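Local coordinates for protein glycosyl hydrolase (Aspergillus fumigatus, PDB 2X8R) that hydrolyses peptidoglycan as a family 25 lysozyme, cleaving beta-1,4 links between N-acetylmuramic acid and N-acetylglucosamine, and probably has diacetylmuramidase activity as well, at residues Ala20-Asp24 against Gly25-Val29; Thr42-Asn45 against Ser46-Gly50; Lys68-Gly71 against Ser72-Ala75. One frame throughout, in Å; residues are numbered along the deposited sequence.

Contact 1 (Ala20-Asp24 against Gly25-Val29); sequences AAKKD and GAQFV
Lys-22 sets out with CG anti to its backbone N (chi1 -177°) and then turns about the CB-CG bond (chi2 105°, away from a staggered value), which lays its chain beside the carbonyl of Ala-26 and points it toward the side chain of Gln-27. CD passes 3.7 Å from Ala-26 O. The same oxygen takes a nearly straight CH···O contact from the backbone, Lys-22 CA to Ala-26 O at 3.4 Å. Ala-26 O is buried and has no hydrogen-bonding partner in the model, so this CH···O contact and the lysine methylenes are what surround it on this side. Farther out, the side chains of Lys-22 and Gln-27 cross at about a right angle. Gln-27 bends back to get there: its CB starts off away from the helix, and a turn about the CB-CG bond returns the side chain.

The backbone underneath is a Schellman motif, the classic way to finish a helix, and here it closes helix 18-23 of a beta-alpha-beta unit in the barrel and turns the chain into strand 26-35. Ala-26 N donates to Ala-21 O at 2.9 Å, and inside that bond Gly-25 N reaches Lys-22 O at 3.0 Å. Both donors stand above the planes of the carbonyls they use, as the chain peels off the helix axis. At the C-prime position the positive phi of Gly-25 (108°), a conformation glycine adopts readily, brings the chain round.

On the buried side, Ala-21 CB rests against Ala-26 CB at 3.9 Å, while Ala-26 CB also sits 3.3 Å from Ala-21 O. Phe-7 of strand 3-9 and His-190 meet Ala-21 there, and Tyr-188 touches Ala-26. Once in the sheet, Gln-27 pairs through its backbone with Gln-5 on one strand and Leu-57 on the other.

Contact 2 (Thr42-Asn45 against Ser46-Gly50); sequences TVFN and SHYTG
Tyr-48 comes up beside Phe-44 in the first turns of helix 44-53, one of the helices packed outside the barrel sheet; the two side chains run side by side and point the same way. Tyr-48 CB sits 3.2 Å from Phe-44 O and over one face of the Phe-44 ring, 4.2 Å from the centroid in a CH-pi contact. CG of Tyr-48 lies 3.7 Å from Phe-44 CZ, and CD1 closes to 3.3 Å from that same atom. CE1 is already drawing off again, so the tyrosine leans on the phenylalanine with its near half while the hydroxyl end runs on past. The ring planes meet obliquely, at 35°. Ile-31 of strand 26-35 touches both side chains, where this side of the helix packs on the sheet.

Farther round the helix, Val-43 CG1 lies over one face of the His-47 ring, in a CH-pi contact. With CG1 anti to the backbone N (chi1 -167°), that methyl stands 3.4 Å from the imidazole centroid. Val-43 O is gripped twice: His-47 N approaches almost straight in line with the carbonyl, and Ser-46 OG folds back to donate at 2.8 Å. On the outer surface a water bridges the helix start, donating a hydrogen bond to Thr-42 O and accepting from Ser-46 N at 2.9 Å.

Contact 3 (Lys68-Gly71 against Ser72-Ala75); sequences KSTG and STQA
Ser-69 OG is held from two directions: it accepts from Gln-74 NE2 at 2.9 Å, with the N-H nearly straight at 159°, and donates to Thr-70 O at 2.8 Å. This happens at the N-terminus of helix 71-79, where Thr-70 occupies the N-cap position, at the end of the loop that follows strand 57-63 of the barrel.

The serine hydroxyl reaches both partners because it is tucked between its backbone N and carbonyl carbon (chi1 82°). Gln-74 stays extended beyond CG, running back along the start of the helix so that OG lies almost in the plane of its amide. The rotation of that amide is fixed by more than the serine: NE2 also bonds to Arg-65 O, and OE1 bonds to His-62 NE2. Four hydrogen bonds around two side chains thus tie the loop, the helix and strand 57-63 together, with the glutamine buried. Trp-118 of helix 112-130 touches the glutamine, and its NE1 bonds to Ser-69 O.

Thr-70 O receives a second, weak bond from Gln-74 N at 3.5 Å, a long first rung for the helix; the next, Ala-75 N to Gly-71 O, is a normal 2.9 Å. On the outer side Thr-70 and Thr-73 cross at about a right angle, OG1 to OG1 3.1 Å apart. The methyl CG2 of Thr-73 turns the other way and lies 4.0 Å from Ser-69 CB. A water spans the cap, accepting from Thr-70 N at 2.9 Å and hydrogen-bonding to Thr-73 OG1 at 3.0 Å.

How the contacts relate
The three contacts follow one another along the chain with no overlap and fall on the periphery of a single TIM-barrel-type domain. Contact 1 ends helix 18-23 and enters strand 26-35; contact 2 opens helix 44-53, which packs on that same strand; contact 3 opens helix 71-79, after the neighbouring parallel strand 57-63. Centres of contacts 1 and 2 are about 16 Å apart, those of 2 and 3 about 23 Å, and those of 1 and 3 about 33 Å, on opposite sides of the chain's centre. None touches another. They mark one end each of three successive helices: the C-terminal end of the first and the N-terminal ends of the next two.

Contact 1 (Ala20-Asp24 against Gly25-Val29)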
loop_
_atom_site.group_PDB
_atom_site.type_symbol
_atom_site.label_atom_id
_atom_site.label_comp_id
_atom_site.label_asym_id
_atom_site.label_seq_id
_atom_site.Cartn_x
_atom_site.Cartn_y
_atom_site.Cartn_z
ATOM N N ALA A 20 -15.545 -7.854 13.540
ATOM C CA ALA A 20 -16.268 -6.590 13.757
ATOM C C ALA A 20 -16.122 -5.620 12.588
ATOM O O ALA A 20 -17.096 -4.977 12.165
ATOM C CB ALA A 20 -15.836 -5.921 15.038
ATOM N N ALA A 21 -14.897 -5.496 12.067
ATOM C CA ALA A 21 -14.683 -4.647 10.879
ATOM C C ALA A 21 -15.502 -5.146 9.701
ATOM O O ALA A 21 -16.157 -4.352 9.015
ATOM C CB ALA A 21 -13.210 -4.621 10.519
ATOM N N LYS A 22 -15.505 -6.460 9.487
ATOM C CA LYS A 22 -16.260 -7.033 8.361
ATOM C C LYS A 22 -17.784 -6.777 8.547
ATOM O O LYS A 22 -18.478 -6.392 7.610
ATOM C CB LYS A 22 -15.935 -8.541 8.194
ATOM C CG LYS A 22 -16.648 -9.237 6.970
ATOM C CD LYS A 22 -15.697 -9.483 5.825
ATOM C CE LYS A 22 -16.250 -10.339 4.695
ATOM N NZ LYS A 22 -17.559 -9.872 4.260
ATOM N N LYS A 23 -18.262 -6.929 9.769
ATOM C CA LYS A 23 -19.696 -6.726 10.049
ATOM C C LYS A 23 -20.049 -5.275 9.739
ATOM O O LYS A 23 -21.162 -4.967 9.314
ATOM C CB LYS A 23 -20.002 -7.088 11.503
ATOM C CG LYS A 23 -21.484 -7.026 11.936
ATOM C CD LYS A 23 -22.461 -7.672 10.912
ATOM C CE LYS A 23 -22.841 -9.123 11.246
ATOM N NZ LYS A 23 -23.906 -9.140 12.309
ATOM N N ASP A 24 -19.092 -4.385 9.989
ATOM C CA ASP A 24 -19.277 -2.955 9.805
ATOM C C ASP A 24 -18.987 -2.472 8.375
ATOM O O ASP A 24 -19.048 -1.276 8.110
ATOM C CB ASP A 24 -18.422 -2.218 10.835
ATOM C CG ASP A 24 -18.983 -0.828 11.210
ATOM O OD1 ASP A 24 -20.189 -0.507 10.961
ATOM O OD2 ASP A 24 -18.180 -0.061 11.773
ATOM N N GLY A 25 -18.747 -3.405 7.446
ATOM C CA GLY A 25 -18.679 -3.079 6.018
ATOM C C GLY A 25 -17.276 -3.138 5.418
ATOM O O GLY A 25 -17.120 -2.947 4.218
ATOM N N ALA A 26 -16.270 -3.398 6.250
ATOM C CA ALA A 26 -14.878 -3.468 5.739
ATOM C C ALA A 26 -14.753 -4.757 4.923
ATOM O O ALA A 26 -15.178 -5.849 5.384
ATOM C CB ALA A 26 -13.858 -3.447 6.900
ATOM N N GLN A 27 -14.156 -4.656 3.744
ATOM C CA GLN A 27 -14.046 -5.837 2.884
ATOM C C GLN A 27 -12.621 -6.186 2.581
ATOM O O GLN A 27 -12.348 -7.267 2.045
ATOM C CB GLN A 27 -14.818 -5.614 1.587
ATOM C CG GLN A 27 -16.294 -5.268 1.798
ATOM C CD GLN A 27 -17.087 -6.419 2.364
ATOM O OE1 GLN A 27 -18.116 -6.207 3.026
ATOM N NE2 GLN A 27 -16.628 -7.628 2.133
ATOM N N PHE A 28 -11.718 -5.261 2.881
ATOM C CA PHE A 28 -10.308 -5.520 2.608
ATOM C C PHE A 28 -9.433 -4.814 3.596
ATOM O O PHE A 28 -9.814 -3.802 4.211
ATOM C CB PHE A 28 -9.907 -5.055 1.182
ATOM C CG PHE A 28 -9.952 -3.535 0.975
ATOM C CD1 PHE A 28 -8.785 -2.771 1.114
ATOM C CD2 PHE A 28 -11.135 -2.897 0.601
ATOM C CE1 PHE A 28 -8.825 -1.377 0.905
ATOM C CE2 PHE A 28 -11.197 -1.505 0.402
ATOM C CZ PHE A 28 -10.021 -0.744 0.552
ATOM N N VAL A 29 -8.227 -5.324 3.712
ATOM C CA VAL A 29 -7.248 -4.691 4.613
ATOM C C VAL A 29 -5.820 -4.886 4.089
ATOM O O VAL A 29 -5.469 -5.973 3.621
ATOM C CB VAL A 29 -7.373 -5.299 6.045
ATOM C CG1 VAL A 29 -7.099 -6.809 6.047
ATOM C CG2 VAL A 29 -6.489 -4.576 7.064
#

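Contact 2 (Thr42-Asn45 against Ser46-Gly50)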
loop_
_atom_site.group_PDB
_atom_site.type_symbol
_atom_site.label_atom_id
_atom_site.label_comp_id
_atom_site.label_asym_id
_atom_site.label_seq_id
_atom_site.Cartn_x
_atom_site.Cartn_y
_atom_site.Cartn_z
ATOM N N THR A 42 6.200 -7.472 13.472
ATOM C CA THR A 42 5.996 -8.692 14.256
ATOM C C THR A 42 4.542 -9.060 14.531
ATOM O O THR A 42 4.279 -10.150 15.090
ATOM C CB THR A 42 6.741 -8.610 15.617
ATOM O OG1 THR A 42 6.408 -7.384 16.286
ATOM C CG2 THR A 42 8.276 -8.638 15.371
ATOM N N VAL A 43 3.631 -8.174 14.164
ATOM C CA VAL A 43 2.188 -8.445 14.284
ATOM C C VAL A 43 1.613 -8.832 12.949
ATOM O O VAL A 43 0.508 -9.336 12.908
ATOM C CB VAL A 43 1.393 -7.250 14.887
ATOM C CG1 VAL A 43 -0.004 -7.700 15.265
ATOM C CG2 VAL A 43 2.116 -6.740 16.126
ATOM N N PHE A 44 2.389 -8.708 11.878
ATOM C CA PHE A 44 1.884 -9.061 10.549
ATOM C C PHE A 44 1.225 -10.453 10.503
ATOM O O PHE A 44 0.104 -10.617 10.007
ATOM C CB PHE A 44 3.023 -9.003 9.509
ATOM C CG PHE A 44 2.613 -9.580 8.178
ATOM C CD1 PHE A 44 1.952 -8.777 7.257
ATOM C CD2 PHE A 44 2.830 -10.929 7.879
ATOM C CE1 PHE A 44 1.516 -9.296 6.026
ATOM C CE2 PHE A 44 2.389 -11.471 6.660
ATOM C CZ PHE A 44 1.745 -10.640 5.729
ATOM N N ASN A 45 1.911 -11.471 11.019
ATOM C CA ASN A 45 1.387 -12.837 10.906
ATOM C C ASN A 45 0.023 -12.984 11.596
ATOM O O ASN A 45 -0.930 -13.561 11.004
ATOM C CB ASN A 45 2.408 -13.859 11.426
ATOM C CG ASN A 45 3.599 -14.052 10.467
ATOM O OD1 ASN A 45 3.471 -13.892 9.265
ATOM N ND2 ASN A 45 4.760 -14.367 11.019
ATOM N N SER A 46 -0.075 -12.434 12.811
ATOM C CA SER A 46 -1.326 -12.505 13.574
ATOM C C SER A 46 -2.466 -11.750 12.840
ATOM O O SER A 46 -3.600 -12.255 12.729
ATOM C CB SER A 46 -1.118 -12.016 15.015
ATOM O OG SER A 46 -0.780 -10.674 15.058
ATOM N N HIS A 47 -2.135 -10.578 12.302
ATOM C CA HIS A 47 -3.122 -9.778 11.550
ATOM C C HIS A 47 -3.593 -10.498 10.286
ATOM O O HIS A 47 -4.785 -10.596 10.024
ATOM C CB HIS A 47 -2.511 -8.435 11.157
ATOM C CG HIS A 47 -2.466 -7.446 12.279
ATOM N ND1 HIS A 47 -1.599 -6.377 12.312
ATOM C CD2 HIS A 47 -3.221 -7.350 13.398
ATOM C CE1 HIS A 47 -1.815 -5.656 13.397
ATOM N NE2 HIS A 47 -2.811 -6.215 14.064
ATOM N N TYR A 48 -2.639 -11.010 9.516
ATOM C CA TYR A 48 -2.921 -11.618 8.233
ATOM C C TYR A 48 -3.773 -12.870 8.418
ATOM O O TYR A 48 -4.716 -13.075 7.678
ATOM C CB TYR A 48 -1.588 -11.896 7.546
ATOM C CG TYR A 48 -1.610 -12.181 6.056
ATOM C CD1 TYR A 48 -1.431 -11.144 5.158
ATOM C CD2 TYR A 48 -1.694 -13.490 5.563
ATOM C CE1 TYR A 48 -1.348 -11.383 3.800
ATOM C CE2 TYR A 48 -1.649 -13.742 4.180
ATOM C CZ TYR A 48 -1.492 -12.659 3.320
ATOM O OH TYR A 48 -1.420 -12.791 1.932
ATOM N N THR A 49 -3.475 -13.662 9.448
ATOM C CA THR A 49 -4.311 -14.827 9.750
ATOM C C THR A 49 -5.686 -14.400 10.205
ATOM O O THR A 49 -6.701 -14.987 9.772
ATOM C CB THR A 49 -3.637 -15.666 10.830
ATOM O OG1 THR A 49 -2.331 -16.043 10.365
ATOM C CG2 THR A 49 -4.447 -16.926 11.132
ATOM N N GLY A 50 -5.725 -13.401 11.088
ATOM C CA GLY A 50 -7.022 -12.894 11.576
ATOM C C GLY A 50 -7.889 -12.410 10.415
ATOM O O GLY A 50 -9.097 -12.720 10.342
HETATM O O HOH W 1 2.295 -11.913 14.357
#

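Contact 3 (Lys68-Gly71 against Ser72-Ala75)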
loop_
_atom_site.group_PDB
_atom_site.type_symbol
_atom_site.label_atom_id
_atom_site.label_comp_id
_atom_site.label_asym_id
_atom_site.label_seq_id
_atom_site.Cartn_x
_atom_site.Cartn_y
_atom_site.Cartn_z
ATOM N N LYS A 68 18.460 3.163 2.244
ATOM C CA LYS A 68 19.115 2.002 2.894
ATOM C C LYS A 68 19.556 0.906 1.921
ATOM O O LYS A 68 20.382 0.023 2.284
ATOM C CB LYS A 68 18.199 1.385 3.956
ATOM C CG LYS A 68 17.911 2.272 5.155
ATOM C CD LYS A 68 19.217 2.691 5.866
ATOM C CE LYS A 68 18.910 3.741 6.925
ATOM N NZ LYS A 68 20.155 4.218 7.610
ATOM N N SER A 69 18.993 0.912 0.714
ATOM C CA SER A 69 19.292 -0.133 -0.286
ATOM C C SER A 69 18.631 0.210 -1.599
ATOM O O SER A 69 17.886 1.194 -1.684
ATOM C CB SER A 69 18.740 -1.498 0.204
ATOM O OG SER A 69 17.355 -1.578 -0.109
ATOM N N THR A 70 18.840 -0.636 -2.601
ATOM C CA THR A 70 18.159 -0.468 -3.886
ATOM C C THR A 70 16.703 -0.834 -3.725
ATOM O O THR A 70 16.336 -1.483 -2.741
ATOM C CB THR A 70 18.751 -1.342 -4.992
ATOM O OG1 THR A 70 18.608 -2.732 -4.665
ATOM C CG2 THR A 70 20.238 -1.017 -5.206
ATOM N N GLY A 71 15.891 -0.405 -4.691
ATOM C CA GLY A 71 14.442 -0.751 -4.719
ATOM C C GLY A 71 14.228 -2.262 -4.839
ATOM O O GLY A 71 13.357 -2.842 -4.151
ATOM N N SER A 72 15.053 -2.913 -5.650
ATOM C CA SER A 72 14.941 -4.360 -5.843
ATOM C C SER A 72 15.223 -5.130 -4.551
ATOM O O SER A 72 14.513 -6.099 -4.212
ATOM C CB SER A 72 15.964 -4.772 -6.924
ATOM O OG SER A 72 16.108 -6.193 -6.902
ATOM N N THR A 73 16.246 -4.699 -3.796
ATOM C CA THR A 73 16.520 -5.378 -2.506
ATOM C C THR A 73 15.292 -5.386 -1.579
ATOM O O THR A 73 14.929 -6.444 -0.992
ATOM C CB THR A 73 17.690 -4.738 -1.805
ATOM O OG1 THR A 73 18.861 -4.986 -2.602
ATOM C CG2 THR A 73 17.883 -5.340 -0.379
ATOM N N GLN A 74 14.670 -4.215 -1.449
ATOM C CA GLN A 74 13.517 -4.073 -0.578
ATOM C C GLN A 74 12.298 -4.838 -1.089
ATOM O O GLN A 74 11.578 -5.435 -0.267
ATOM C CB GLN A 74 13.225 -2.613 -0.276
ATOM C CG GLN A 74 14.218 -2.197 0.821
ATOM C CD GLN A 74 14.106 -0.762 1.235
ATOM O OE1 GLN A 74 13.036 -0.287 1.568
ATOM N NE2 GLN A 74 15.251 -0.068 1.272
ATOM N N ALA A 75 12.072 -4.830 -2.406
ATOM C CA ALA A 75 11.062 -5.691 -3.015
ATOM C C ALA A 75 11.269 -7.173 -2.659
ATOM O O ALA A 75 10.306 -7.859 -2.303
ATOM C CB ALA A 75 10.987 -5.498 -4.525
HETATM O O HOH W 2 20.779 -2.720 -2.290
#